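Local atomic coordinates of WGR domain-containing protein (Bacteroides fragilis, PDB entry 2RA8), a protein that is of unknown function but joins an N-terminal WGR domain, a module found in nucleic-acid-associated proteins such as PARPs, to a leucine-rich-repeat domain. Residues S12-W16 and N28-T34; S186-R192 and E211-D217; N266-E270 and E294-L299. One frame throughout, in Å; residues are numbered along the deposited sequence.

How the interactions relate
The three contacts follow one another along the chain. Interaction 1 closes within the WGR domain, where it pairs strands 13-21 and 24-31 of the five-stranded antiparallel sheet. Interactions 2 and 3 belong to the leucine-rich-repeat part, whose ten parallel strands stand in sequence order across the sheet. Interaction 2 holds the loop between strands 176-180 and 197-201 against helix 207-215; interaction 3 packs helices 265-274 and 293-300 further along. The centres of interactions 2 and 3 are about 29 Å apart and their nearest atoms about 14 Å. Interaction 1 lies 37 and 42 Å from them, centre to centre, across the chain's centre, consistent with two separately packed modules.

Interaction 1: S12-W16 and N28-T34; sequences SQKFW and NYGKLGT
The beta hairpin formed by strands 13-21 and 24-31 brings the backbone of Phe15 opposite that of Gly30, an antiparallel hydrogen-bonded pair. Phe15 N gives its hydrogen to Gly30 O over 3.0 Å, almost in line with the carbonyl (C=O...N 173°), and Gly30 N returns a bond to Phe15 O. A third bond, Leu32 N to Gln13 O at 2.9 Å, continues the pairing just past the strand, and the two strands run antiparallel.

Phe15 has the most surface covered by the partner segment. Its chi1 of 72° sets CG between the backbone N and the carbonyl carbon, which lays the ring over the glycine backbone: Gly30 N stands 3.6 Å above the plane, offset toward the rim. The ring edge meets Asn28 OD1, 3.5 Å from Phe15 CE2, with the amide turned 77° from the ring, and also Lys31 O.

This hairpin is central to the WGR domain's antiparallel sheet, with strands 3-8 and 37-42 flanking it. On the face carrying Trp16 and Tyr29, Trp16 CD1 touches Tyr29 CB at 4.0 Å. The indole also packs on helix 46-62, where Lys60 makes a cation-pi contact, whereas Tyr29 OH bonds to Glu153 O of the second subunit.

Beyond the strand, Lys31 to Thr34 form a type II turn. Lys31 O accepts from both Thr34 N and Thr34 OG1, the hydroxyl lying in the carbonyl plane on a lone pair at 2.7 Å from Lys31 O.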
ATOM      1  N   SER A  12      -1.229  11.915   8.980  1.00 24.36           N
ATOM      2  CA  SER A  12      -1.948  12.976   8.270  1.00 17.70           C
ATOM      3  C   SER A  12      -2.308  14.160   9.117  1.00 19.66           C
ATOM      4  O   SER A  12      -2.812  14.019  10.226  1.00 22.87           O
ATOM      5  CB  SER A  12      -3.243  12.433   7.657  1.00 24.53           C
ATOM      6  OG  SER A  12      -2.971  11.393   6.737  1.00 34.91           O
ATOM      7  N   GLN A  13      -2.062  15.345   8.576  1.00 28.59           N
ATOM      8  CA  GLN A  13      -2.376  16.601   9.245  1.00 24.50           C
ATOM      9  C   GLN A  13      -2.922  17.433   8.105  1.00 25.78           C
ATOM     10  O   GLN A  13      -2.212  18.242   7.513  1.00 18.02           O
ATOM     11  CB  GLN A  13      -1.099  17.230   9.817  1.00 21.89           C
ATOM     12  CG  GLN A  13      -0.420  16.380  10.901  1.00 24.35           C
ATOM     13  CD  GLN A  13      -1.170  16.424  12.232  1.00 19.95           C
ATOM     14  OE1 GLN A  13      -1.421  15.390  12.861  1.00 21.27           O
ATOM     15  NE2 GLN A  13      -1.526  17.629  12.664  1.00 20.63           N
ATOM     16  N   LYS A  14      -4.189  17.219   7.771  1.00 23.80           N
ATOM     17  CA  LYS A  14      -4.775  17.938   6.657  1.00 21.96           C
ATOM     18  C   LYS A  14      -6.200  18.401   6.796  1.00 27.01           C
ATOM     19  O   LYS A  14      -6.902  18.037   7.744  1.00 17.49           O
ATOM     20  CB  LYS A  14      -4.628  17.095   5.377  1.00 22.06           C
ATOM     21  CG  LYS A  14      -4.794  15.607   5.570  1.00 19.66           C
ATOM     22  CD  LYS A  14      -4.455  14.851   4.279  1.00 21.32           C
ATOM     23  CE  LYS A  14      -4.416  13.345   4.494  1.00 54.76           C
ATOM     24  NZ  LYS A  14      -5.716  12.821   4.988  1.00 65.50           N
ATOM     25  N   PHE A  15      -6.613  19.241   5.843  1.00 25.65           N
ATOM     26  CA  PHE A  15      -7.963  19.791   5.792  1.00 28.33           C
ATOM     27  C   PHE A  15      -8.570  19.541   4.440  1.00 26.12           C
ATOM     28  O   PHE A  15      -7.868  19.329   3.441  1.00 19.05           O
ATOM     29  CB  PHE A  15      -7.977  21.314   6.047  1.00 22.74           C
ATOM     30  CG  PHE A  15      -7.416  22.125   4.909  1.00 22.95           C
ATOM     31  CD1 PHE A  15      -6.042  22.237   4.727  1.00 17.81           C
ATOM     32  CD2 PHE A  15      -8.262  22.737   3.990  1.00 21.17           C
ATOM     33  CE1 PHE A  15      -5.519  22.942   3.645  1.00 25.24           C
ATOM     34  CE2 PHE A  15      -7.744  23.445   2.903  1.00 16.12           C
ATOM     35  CZ  PHE A  15      -6.369  23.543   2.734  1.00 22.26           C
ATOM     36  N   TRP A  16      -9.896  19.589   4.409  1.00 24.09           N
ATOM     37  CA  TRP A  16     -10.666  19.379   3.197  1.00 17.81           C
ATOM     38  C   TRP A  16     -11.885  20.248   3.357  1.00 28.54           C
ATOM     39  O   TRP A  16     -12.576  20.163   4.374  1.00 20.56           O
ATOM     40  CB  TRP A  16     -11.067  17.897   3.087  1.00 16.65           C
ATOM     41  CG  TRP A  16     -11.905  17.540   1.889  1.00 22.81           C
ATOM     42  CD1 TRP A  16     -11.458  17.200   0.639  1.00 26.03           C
ATOM     43  CD2 TRP A  16     -13.335  17.475   1.840  1.00 14.16           C
ATOM     44  NE1 TRP A  16     -12.527  16.924  -0.187  1.00 20.37           N
ATOM     45  CE2 TRP A  16     -13.686  17.084   0.521  1.00 19.33           C
ATOM     46  CE3 TRP A  16     -14.350  17.702   2.780  1.00 13.01           C
ATOM     47  CZ2 TRP A  16     -15.017  16.920   0.123  1.00 21.25           C
ATOM     48  CZ3 TRP A  16     -15.681  17.537   2.382  1.00 14.06           C
ATOM     49  CH2 TRP A  16     -15.999  17.147   1.058  1.00 16.98           C
ATOM     50  N   ASN A  28     -11.345  22.209  -1.758  1.00 20.27           N
ATOM     51  CA  ASN A  28     -10.037  22.766  -1.435  1.00 24.08           C
ATOM     52  C   ASN A  28      -9.435  21.829  -0.408  1.00 25.72           C
ATOM     53  O   ASN A  28     -10.032  21.596   0.649  1.00 30.32           O
ATOM     54  CB  ASN A  28     -10.207  24.172  -0.844  1.00 19.53           C
ATOM     55  CG  ASN A  28      -8.884  24.832  -0.494  1.00 18.82           C
ATOM     56  OD1 ASN A  28      -8.822  25.688   0.392  1.00 26.12           O
ATOM     57  ND2 ASN A  28      -7.824  24.455  -1.197  1.00 23.25           N
ATOM     58  N   TYR A  29      -8.260  21.280  -0.708  1.00 25.97           N
ATOM     59  CA  TYR A  29      -7.604  20.349   0.202  1.00 19.76           C
ATOM     60  C   TYR A  29      -6.115  20.474   0.250  1.00 18.47           C
ATOM     61  O   TYR A  29      -5.481  20.819  -0.745  1.00 25.68           O
ATOM     62  CB  TYR A  29      -7.941  18.901  -0.172  1.00 16.06           C
ATOM     63  CG  TYR A  29      -7.365  18.446  -1.498  1.00 24.42           C
ATOM     64  CD1 TYR A  29      -7.915  18.870  -2.706  1.00 21.10           C
ATOM     65  CD2 TYR A  29      -6.255  17.603  -1.540  1.00 31.30           C
ATOM     66  CE1 TYR A  29      -7.368  18.464  -3.930  1.00 21.68           C
ATOM     67  CE2 TYR A  29      -5.699  17.191  -2.755  1.00 31.69           C
ATOM     68  CZ  TYR A  29      -6.262  17.628  -3.941  1.00 32.94           C
ATOM     69  OH  TYR A  29      -5.716  17.223  -5.138  1.00 34.94           O
ATOM     70  N   GLY A  30      -5.539  20.158   1.406  1.00 24.62           N
ATOM     71  CA  GLY A  30      -4.098  20.234   1.563  1.00 20.09           C
ATOM     72  C   GLY A  30      -3.652  20.032   2.999  1.00 31.25           C
ATOM     73  O   GLY A  30      -4.463  19.716   3.878  1.00 24.70           O
ATOM     74  N   LYS A  31      -2.355  20.205   3.236  1.00 19.58           N
ATOM     75  CA  LYS A  31      -1.782  20.056   4.564  1.00 21.70           C
ATOM     76  C   LYS A  31      -2.188  21.246   5.394  1.00 17.64           C
ATOM     77  O   LYS A  31      -2.271  22.369   4.883  1.00 22.97           O
ATOM     78  CB  LYS A  31      -0.250  19.990   4.464  1.00 25.49           C
ATOM     79  CG  LYS A  31       0.476  19.720   5.776  1.00 21.84           C
ATOM     80  CD  LYS A  31       1.992  19.709   5.593  1.00 46.53           C
ATOM     81  CE  LYS A  31       2.454  18.555   4.716  1.00 59.61           C
ATOM     82  NZ  LYS A  31       3.929  18.584   4.512  1.00 63.56           N
ATOM     83  N   LEU A  32      -2.459  21.023   6.677  1.00 21.85           N
ATOM     84  CA  LEU A  32      -2.844  22.127   7.549  1.00 18.79           C
ATOM     85  C   LEU A  32      -1.792  23.200   7.482  1.00 24.93           C
ATOM     86  O   LEU A  32      -0.599  22.902   7.480  1.00 24.54           O
ATOM     87  CB  LEU A  32      -2.978  21.662   8.997  1.00 17.03           C
ATOM     88  CG  LEU A  32      -4.106  20.666   9.319  1.00 24.68           C
ATOM     89  CD1 LEU A  32      -3.870  20.044  10.688  1.00 26.32           C
ATOM     90  CD2 LEU A  32      -5.441  21.375   9.293  1.00 17.46           C
ATOM     91  N   GLY A  33      -2.234  24.456   7.427  1.00 31.80           N
ATOM     92  CA  GLY A  33      -1.309  25.572   7.369  1.00 29.82           C
ATOM     93  C   GLY A  33      -0.921  26.012   5.966  1.00 31.64           C
ATOM     94  O   GLY A  33      -0.112  26.924   5.809  1.00 38.09           O
ATOM     95  N   THR A  34      -1.491  25.372   4.946  1.00 28.70           N
ATOM     96  CA  THR A  34      -1.182  25.730   3.565  1.00 26.46           C
ATOM     97  C   THR A  34      -2.448  26.035   2.803  1.00 30.39           C
ATOM     98  O   THR A  34      -3.541  25.681   3.236  1.00 33.76           O
ATOM     99  CB  THR A  34      -0.440  24.588   2.832  1.00 27.13           C
ATOM    100  OG1 THR A  34      -1.332  23.484   2.636  1.00 23.98           O
ATOM    101  CG2 THR A  34       0.770  24.122   3.645  1.00 26.93           C
TER

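Interaction 2: S186-R192 and E211-D217; sequences SIGKKPR and EDILGSD
Lys189 reaches along the end of helix 207-215 toward Glu211, placing its CE 3.8 Å from Glu211 O. A water bridges their charged ends, accepting from Lys189 NZ and donating weakly to Glu211 OE1. The contact joins the loop between parallel strands 176-180 and 197-201 of the leucine-rich-repeat part to the C-terminal end of this helix.

Next along the helix, Asp212 is buried and has the largest surface covered by the loop. Its OD2 accepts from Ser186 OG at 2.8 Å and from Ile187 N at 3.1 Å. Both donors approach from the same face of the carboxylate: the hydroxyl on the syn side, 33° out of plane, and the amide from well above it, 57° out. Asp212 CB meanwhile rests 3.5 Å from Ile187 CG1, and the CD1 end of that isoleucine reaches Ile213 CG1.

Gly215 lies against the lysine stem, its O 3.6 Å from Lys189 CB. Ser216 then turns its OG back to the helix: with CB-OG anti to the carbonyl carbon (chi1 -57°), it donates to Asp212 O at 2.6 Å. The same OG receives a hydrogen from a water that also donates to Ile187 O and accepts from Arg192 NE, meeting the guanidinium edge in its plane.

Asp217 closes the contact through its backbone. Its N bonds to Lys190 O, and its O takes Arg192 N at 2.7 Å in the carbonyl plane.

Two donors on one buried carboxylate oxygen would probably stabilise Asp212 as an anion, while Arg192, salt-bridged to Asp169, links the loop to helix 165-169 as well.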
ATOM      1  N   SER A 186      10.676  -3.838  25.831  1.00 23.84           N
ATOM      2  CA  SER A 186      10.104  -3.856  27.173  1.00 27.11           C
ATOM      3  C   SER A 186       9.514  -2.492  27.413  1.00 21.43           C
ATOM      4  O   SER A 186       9.964  -1.514  26.823  1.00 20.00           O
ATOM      5  CB  SER A 186      11.171  -4.155  28.231  1.00 29.01           C
ATOM      6  OG  SER A 186      10.566  -4.301  29.505  1.00 29.89           O
ATOM      7  N   ILE A 187       8.488  -2.420  28.256  1.00 26.39           N
ATOM      8  CA  ILE A 187       7.844  -1.148  28.570  1.00 23.93           C
ATOM      9  C   ILE A 187       7.696  -1.018  30.064  1.00 29.46           C
ATOM     10  O   ILE A 187       7.074  -0.080  30.561  1.00 20.82           O
ATOM     11  CB  ILE A 187       6.450  -1.024  27.915  1.00 20.54           C
ATOM     12  CG1 ILE A 187       5.541  -2.156  28.390  1.00 24.63           C
ATOM     13  CG2 ILE A 187       6.594  -1.024  26.397  1.00 26.49           C
ATOM     14  CD1 ILE A 187       4.103  -2.001  27.950  1.00 23.75           C
ATOM     15  N   GLY A 188       8.270  -1.982  30.781  1.00 20.86           N
ATOM     16  CA  GLY A 188       8.233  -1.970  32.228  1.00 16.93           C
ATOM     17  C   GLY A 188       6.942  -2.442  32.861  1.00 25.70           C
ATOM     18  O   GLY A 188       5.993  -2.846  32.176  1.00 26.83           O
ATOM     19  N   LYS A 189       6.925  -2.395  34.190  1.00 26.80           N
ATOM     20  CA  LYS A 189       5.773  -2.786  34.982  1.00 29.34           C
ATOM     21  C   LYS A 189       5.552  -1.660  35.959  1.00 32.67           C
ATOM     22  O   LYS A 189       6.000  -1.714  37.101  1.00 30.51           O
ATOM     23  CB  LYS A 189       6.063  -4.094  35.727  1.00 30.64           C
ATOM     24  CG  LYS A 189       6.409  -5.241  34.792  1.00 24.69           C
ATOM     25  CD  LYS A 189       6.677  -6.540  35.519  1.00 30.24           C
ATOM     26  CE  LYS A 189       7.199  -7.588  34.547  1.00 41.82           C
ATOM     27  NZ  LYS A 189       7.441  -8.899  35.211  1.00 43.02           N
ATOM     28  N   LYS A 190       4.871  -0.619  35.493  1.00 27.16           N
ATOM     29  CA  LYS A 190       4.610   0.553  36.313  1.00 27.65           C
ATOM     30  C   LYS A 190       3.216   1.045  36.095  1.00 28.34           C
ATOM     31  O   LYS A 190       2.550   0.672  35.122  1.00 26.09           O
ATOM     32  CB  LYS A 190       5.591   1.679  35.953  1.00 35.30           C
ATOM     33  CG  LYS A 190       7.057   1.302  36.122  1.00 28.84           C
ATOM     34  CD  LYS A 190       7.997   2.328  35.500  1.00 39.11           C
ATOM     35  CE  LYS A 190       9.450   1.957  35.797  1.00 41.48           C
ATOM     36  NZ  LYS A 190      10.447   2.823  35.109  1.00 49.97           N
ATOM     37  N   PRO A 191       2.710   1.860  37.028  1.00 20.84           N
ATOM     38  CA  PRO A 191       1.354   2.333  36.777  1.00 24.42           C
ATOM     39  C   PRO A 191       1.449   3.427  35.742  1.00 22.91           C
ATOM     40  O   PRO A 191       2.319   4.297  35.825  1.00 25.00           O
ATOM     41  CB  PRO A 191       0.896   2.826  38.149  1.00 30.78           C
ATOM     42  CG  PRO A 191       2.179   3.185  38.846  1.00 27.97           C
ATOM     43  CD  PRO A 191       3.117   2.097  38.424  1.00 27.45           C
ATOM     44  N   ARG A 192       0.589   3.367  34.733  1.00 23.45           N
ATOM     45  CA  ARG A 192       0.587   4.380  33.686  1.00 26.89           C
ATOM     46  C   ARG A 192      -0.811   4.802  33.389  1.00 23.21           C
ATOM     47  O   ARG A 192      -1.374   4.471  32.345  1.00 25.17           O
ATOM     48  CB  ARG A 192       1.249   3.847  32.415  1.00 28.36           C
ATOM     49  CG  ARG A 192       2.715   3.514  32.599  1.00 22.24           C
ATOM     50  CD  ARG A 192       3.327   3.135  31.270  1.00 27.61           C
ATOM     51  NE  ARG A 192       4.634   2.517  31.421  1.00 23.62           N
ATOM     52  CZ  ARG A 192       5.724   3.149  31.832  1.00 25.94           C
ATOM     53  NH1 ARG A 192       6.869   2.486  31.930  1.00 27.82           N
ATOM     54  NH2 ARG A 192       5.671   4.440  32.138  1.00 27.09           N
ATOM     55  N   GLU A 211       3.797  -9.687  29.837  1.00 28.74           N
ATOM     56  CA  GLU A 211       4.007  -9.595  31.279  1.00 31.91           C
ATOM     57  C   GLU A 211       4.197  -8.166  31.724  1.00 24.46           C
ATOM     58  O   GLU A 211       3.810  -7.798  32.837  1.00 23.55           O
ATOM     59  CB  GLU A 211       5.200 -10.457  31.698  1.00 30.01           C
ATOM     60  CG  GLU A 211       4.945 -11.947  31.480  1.00 36.34           C
ATOM     61  CD  GLU A 211       6.049 -12.828  32.026  1.00 44.95           C
ATOM     62  OE1 GLU A 211       6.177 -12.919  33.266  1.00 65.40           O
ATOM     63  OE2 GLU A 211       6.788 -13.426  31.212  1.00 42.02           O
ATOM     64  N   ASP A 212       4.799  -7.348  30.868  1.00 20.29           N
ATOM     65  CA  ASP A 212       4.965  -5.939  31.196  1.00 21.22           C
ATOM     66  C   ASP A 212       3.591  -5.319  31.300  1.00 28.55           C
ATOM     67  O   ASP A 212       3.308  -4.561  32.228  1.00 22.26           O
ATOM     68  CB  ASP A 212       5.780  -5.205  30.126  1.00 21.93           C
ATOM     69  CG  ASP A 212       7.263  -5.512  30.212  1.00 30.04           C
ATOM     70  OD1 ASP A 212       7.727  -5.905  31.307  1.00 24.76           O
ATOM     71  OD2 ASP A 212       7.972  -5.348  29.192  1.00 19.44           O
ATOM     72  N   ILE A 213       2.715  -5.656  30.364  1.00 27.35           N
ATOM     73  CA  ILE A 213       1.359  -5.120  30.385  1.00 20.10           C
ATOM     74  C   ILE A 213       0.619  -5.583  31.624  1.00 25.01           C
ATOM     75  O   ILE A 213       0.049  -4.771  32.352  1.00 23.83           O
ATOM     76  CB  ILE A 213       0.589  -5.545  29.123  1.00 24.43           C
ATOM     77  CG1 ILE A 213       1.343  -5.047  27.888  1.00 14.72           C
ATOM     78  CG2 ILE A 213      -0.817  -4.984  29.153  1.00 24.17           C
ATOM     79  CD1 ILE A 213       0.839  -5.617  26.584  1.00 17.96           C
ATOM     80  N   LEU A 214       0.650  -6.887  31.889  1.00 23.41           N
ATOM     81  CA  LEU A 214      -0.029  -7.448  33.055  1.00 28.96           C
ATOM     82  C   LEU A 214       0.517  -6.850  34.329  1.00 28.15           C
ATOM     83  O   LEU A 214      -0.210  -6.672  35.311  1.00 29.87           O
ATOM     84  CB  LEU A 214       0.160  -8.971  33.110  1.00 20.56           C
ATOM     85  CG  LEU A 214      -0.139  -9.814  31.872  1.00 32.20           C
ATOM     86  CD1 LEU A 214      -0.134 -11.294  32.258  1.00 30.98           C
ATOM     87  CD2 LEU A 214      -1.478  -9.435  31.295  1.00 24.44           C
ATOM     88  N   GLY A 215       1.809  -6.539  34.316  1.00 18.34           N
ATOM     89  CA  GLY A 215       2.442  -5.957  35.488  1.00 23.07           C
ATOM     90  C   GLY A 215       2.234  -4.460  35.626  1.00 21.23           C
ATOM     91  O   GLY A 215       2.609  -3.870  36.642  1.00 31.44           O
ATOM     92  N   SER A 216       1.643  -3.840  34.612  1.00 31.53           N
ATOM     93  CA  SER A 216       1.406  -2.402  34.638  1.00 27.06           C
ATOM     94  C   SER A 216      -0.019  -2.106  34.976  1.00 27.21           C
ATOM     95  O   SER A 216      -0.897  -2.950  34.813  1.00 32.59           O
ATOM     96  CB  SER A 216       1.709  -1.782  33.276  1.00 26.40           C
ATOM     97  OG  SER A 216       3.034  -2.061  32.866  1.00 24.95           O
ATOM     98  N   ASP A 217      -0.262  -0.895  35.463  1.00 29.38           N
ATOM     99  CA  ASP A 217      -1.613  -0.480  35.795  1.00 19.74           C
ATOM    100  C   ASP A 217      -2.034   0.500  34.732  1.00 20.17           C
ATOM    101  O   ASP A 217      -1.420   1.554  34.561  1.00 28.78           O
ATOM    102  CB  ASP A 217      -1.652   0.176  37.178  1.00 30.83           C
ATOM    103  CG  ASP A 217      -1.237  -0.781  38.284  1.00 31.58           C
ATOM    104  OD1 ASP A 217      -1.893  -1.840  38.439  1.00 30.60           O
ATOM    105  OD2 ASP A 217      -0.254  -0.481  38.994  1.00 43.61           O
TER
HETATM  106  O   HOH W   1       4.440  -0.272  31.253  1.00 25.90           O
HETATM  107  O   HOH W   2       8.460 -10.641  33.299  1.00 30.17           O

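Interaction 3: N266-E270 and E294-L299; sequences NVVVE and EGARLL
Val269 and Asn266 have the most surface buried here, and both side chains set out toward helix 293-300, where Leu298 and Gly295 receive them. Helix 265-274 lies beside that helix with the same chain direction: the short axes approach to 8.7 Å and cross at 17°.

Val269 makes the apolar centre of the contact. Its CG1 is anti to the backbone N (chi1 179°) and meets three residues one turn apart or adjacent on the other helix: Gly295 O at 3.7 Å, Leu298 CB at 3.9 Å, and Leu299 CD2 at 4.1 Å. Leu298 crosses the valine obliquely, and its CD1 also lies 4.1 Å from Val269 CB, so the two branched side chains overlap along more than a single atom.

Asn266 works at the N-terminal end of the pair, where the backbones come closest, Asn266 CA lying 4.4 Å from Gly295 CA. The glycine has no side chain, which lets Asn266 OD1 come to 3.4 Å from Gly295 CA. The ND2 side of the amide comes up to the Glu294 chain, 3.7 Å from Glu294 CG, and the amide and carboxylate planes stand 69° apart. This ND2 makes its hydrogen bond outside the pair, with Thr292 OG1 just ahead of helix 293-300, which probably holds the amide's rotation.

Apolar and van der Waals contacts therefore carry the interface between the segments. Neighbouring helices lying nearly parallel at this spacing, each following a strand of one parallel sheet in sequence order, are the arrangement of the convex side of a leucine-rich-repeat domain.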
ATOM      1  N   ASN A 266      -9.113 -18.348  16.079  1.00 22.65           N
ATOM      2  CA  ASN A 266     -10.419 -18.802  16.544  1.00 21.51           C
ATOM      3  C   ASN A 266     -10.480 -18.856  18.047  1.00 22.19           C
ATOM      4  O   ASN A 266     -11.536 -18.626  18.643  1.00 26.04           O
ATOM      5  CB  ASN A 266     -10.764 -20.199  15.991  1.00 31.85           C
ATOM      6  CG  ASN A 266     -10.777 -20.255  14.467  1.00 28.41           C
ATOM      7  OD1 ASN A 266     -11.135 -19.284  13.784  1.00 27.46           O
ATOM      8  ND2 ASN A 266     -10.405 -21.408  13.925  1.00 31.41           N
ATOM      9  N   VAL A 267      -9.345 -19.158  18.673  1.00 22.51           N
ATOM     10  CA  VAL A 267      -9.292 -19.255  20.127  1.00 29.34           C
ATOM     11  C   VAL A 267      -9.609 -17.922  20.751  1.00 24.33           C
ATOM     12  O   VAL A 267     -10.274 -17.852  21.797  1.00 24.10           O
ATOM     13  CB  VAL A 267      -7.899 -19.700  20.613  1.00 26.53           C
ATOM     14  CG1 VAL A 267      -7.974 -20.110  22.074  1.00 38.89           C
ATOM     15  CG2 VAL A 267      -7.383 -20.849  19.762  1.00 35.58           C
ATOM     16  N   VAL A 268      -9.137 -16.853  20.107  1.00 28.37           N
ATOM     17  CA  VAL A 268      -9.359 -15.491  20.592  1.00 22.32           C
ATOM     18  C   VAL A 268     -10.834 -15.201  20.682  1.00 24.42           C
ATOM     19  O   VAL A 268     -11.292 -14.497  21.591  1.00 26.08           O
ATOM     20  CB  VAL A 268      -8.639 -14.448  19.670  1.00 23.29           C
ATOM     21  CG1 VAL A 268      -8.882 -13.026  20.162  1.00 21.26           C
ATOM     22  CG2 VAL A 268      -7.139 -14.741  19.635  1.00 17.20           C
ATOM     23  N   VAL A 269     -11.603 -15.757  19.753  1.00 28.40           N
ATOM     24  CA  VAL A 269     -13.041 -15.560  19.768  1.00 26.09           C
ATOM     25  C   VAL A 269     -13.595 -16.133  21.053  1.00 24.02           C
ATOM     26  O   VAL A 269     -14.458 -15.535  21.694  1.00 36.01           O
ATOM     27  CB  VAL A 269     -13.716 -16.257  18.566  1.00 25.63           C
ATOM     28  CG1 VAL A 269     -15.229 -16.058  18.622  1.00 25.54           C
ATOM     29  CG2 VAL A 269     -13.147 -15.715  17.267  1.00 26.21           C
ATOM     30  N   GLU A 270     -13.091 -17.301  21.440  1.00 30.97           N
ATOM     31  CA  GLU A 270     -13.539 -17.953  22.663  1.00 29.72           C
ATOM     32  C   GLU A 270     -13.239 -17.080  23.872  1.00 27.70           C
ATOM     33  O   GLU A 270     -14.078 -16.912  24.758  1.00 25.83           O
ATOM     34  CB  GLU A 270     -12.840 -19.311  22.826  1.00 36.00           C
ATOM     35  CG  GLU A 270     -13.359 -20.128  23.998  1.00 49.84           C
ATOM     36  CD  GLU A 270     -12.446 -21.289  24.360  1.00 56.98           C
ATOM     37  OE1 GLU A 270     -12.157 -22.114  23.467  1.00 66.48           O
ATOM     38  OE2 GLU A 270     -12.022 -21.373  25.537  1.00 47.51           O
ATOM     39  N   GLU A 294     -15.227 -21.812  11.666  1.00 28.22           N
ATOM     40  CA  GLU A 294     -15.537 -22.371  12.975  1.00 39.34           C
ATOM     41  C   GLU A 294     -15.362 -21.312  14.030  1.00 39.30           C
ATOM     42  O   GLU A 294     -15.904 -21.417  15.132  1.00 40.45           O
ATOM     43  CB  GLU A 294     -14.663 -23.598  13.274  1.00 36.26           C
ATOM     44  CG  GLU A 294     -13.216 -23.479  12.861  1.00 55.34           C
ATOM     45  CD  GLU A 294     -12.473 -24.796  13.012  1.00 66.73           C
ATOM     46  OE1 GLU A 294     -11.285 -24.859  12.627  1.00 72.33           O
ATOM     47  OE2 GLU A 294     -13.077 -25.766  13.515  1.00 63.55           O
ATOM     48  N   GLY A 295     -14.611 -20.272  13.687  1.00 40.07           N
ATOM     49  CA  GLY A 295     -14.408 -19.178  14.615  1.00 18.81           C
ATOM     50  C   GLY A 295     -15.628 -18.278  14.577  1.00 33.14           C
ATOM     51  O   GLY A 295     -16.187 -17.924  15.620  1.00 23.31           O
ATOM     52  N   ALA A 296     -16.047 -17.908  13.369  1.00 23.17           N
ATOM     53  CA  ALA A 296     -17.217 -17.050  13.187  1.00 25.28           C
ATOM     54  C   ALA A 296     -18.444 -17.734  13.725  1.00 28.07           C
ATOM     55  O   ALA A 296     -19.356 -17.093  14.251  1.00 29.71           O
ATOM     56  CB  ALA A 296     -17.409 -16.736  11.715  1.00 25.17           C
ATOM     57  N   ARG A 297     -18.463 -19.054  13.581  1.00 30.24           N
ATOM     58  CA  ARG A 297     -19.558 -19.897  14.046  1.00 32.00           C
ATOM     59  C   ARG A 297     -19.901 -19.577  15.488  1.00 33.13           C
ATOM     60  O   ARG A 297     -21.074 -19.429  15.852  1.00 31.42           O
ATOM     61  CB  ARG A 297     -19.135 -21.365  13.956  1.00 33.92           C
ATOM     62  CG  ARG A 297     -20.088 -22.301  13.226  1.00 44.36           C
ATOM     63  CD  ARG A 297     -21.412 -22.462  13.947  1.00 41.41           C
ATOM     64  NE  ARG A 297     -22.427 -21.527  13.467  1.00 37.72           N
ATOM     65  CZ  ARG A 297     -22.863 -21.477  12.210  1.00 40.70           C
ATOM     66  NH1 ARG A 297     -22.366 -22.305  11.300  1.00 54.39           N
ATOM     67  NH2 ARG A 297     -23.810 -20.613  11.863  1.00 31.90           N
ATOM     68  N   LEU A 298     -18.868 -19.479  16.318  1.00 30.91           N
ATOM     69  CA  LEU A 298     -19.059 -19.191  17.732  1.00 30.05           C
ATOM     70  C   LEU A 298     -19.833 -17.913  17.929  1.00 34.35           C
ATOM     71  O   LEU A 298     -20.731 -17.842  18.773  1.00 39.79           O
ATOM     72  CB  LEU A 298     -17.706 -19.094  18.440  1.00 37.72           C
ATOM     73  CG  LEU A 298     -16.734 -20.274  18.282  1.00 26.79           C
ATOM     74  CD1 LEU A 298     -15.469 -19.961  19.043  1.00 26.49           C
ATOM     75  CD2 LEU A 298     -17.348 -21.563  18.796  1.00 43.65           C
ATOM     76  N   LEU A 299     -19.496 -16.893  17.146  1.00 35.45           N
ATOM     77  CA  LEU A 299     -20.180 -15.612  17.244  1.00 34.05           C
ATOM     78  C   LEU A 299     -21.642 -15.779  16.974  1.00 35.06           C
ATOM     79  O   LEU A 299     -22.480 -15.291  17.735  1.00 36.19           O
ATOM     80  CB  LEU A 299     -19.611 -14.611  16.241  1.00 32.99           C
ATOM     81  CG  LEU A 299     -18.174 -14.148  16.448  1.00 32.35           C
ATOM     82  CD1 LEU A 299     -17.711 -13.405  15.203  1.00 32.69           C
ATOM     83  CD2 LEU A 299     -18.090 -13.260  17.683  1.00 30.98           C
TER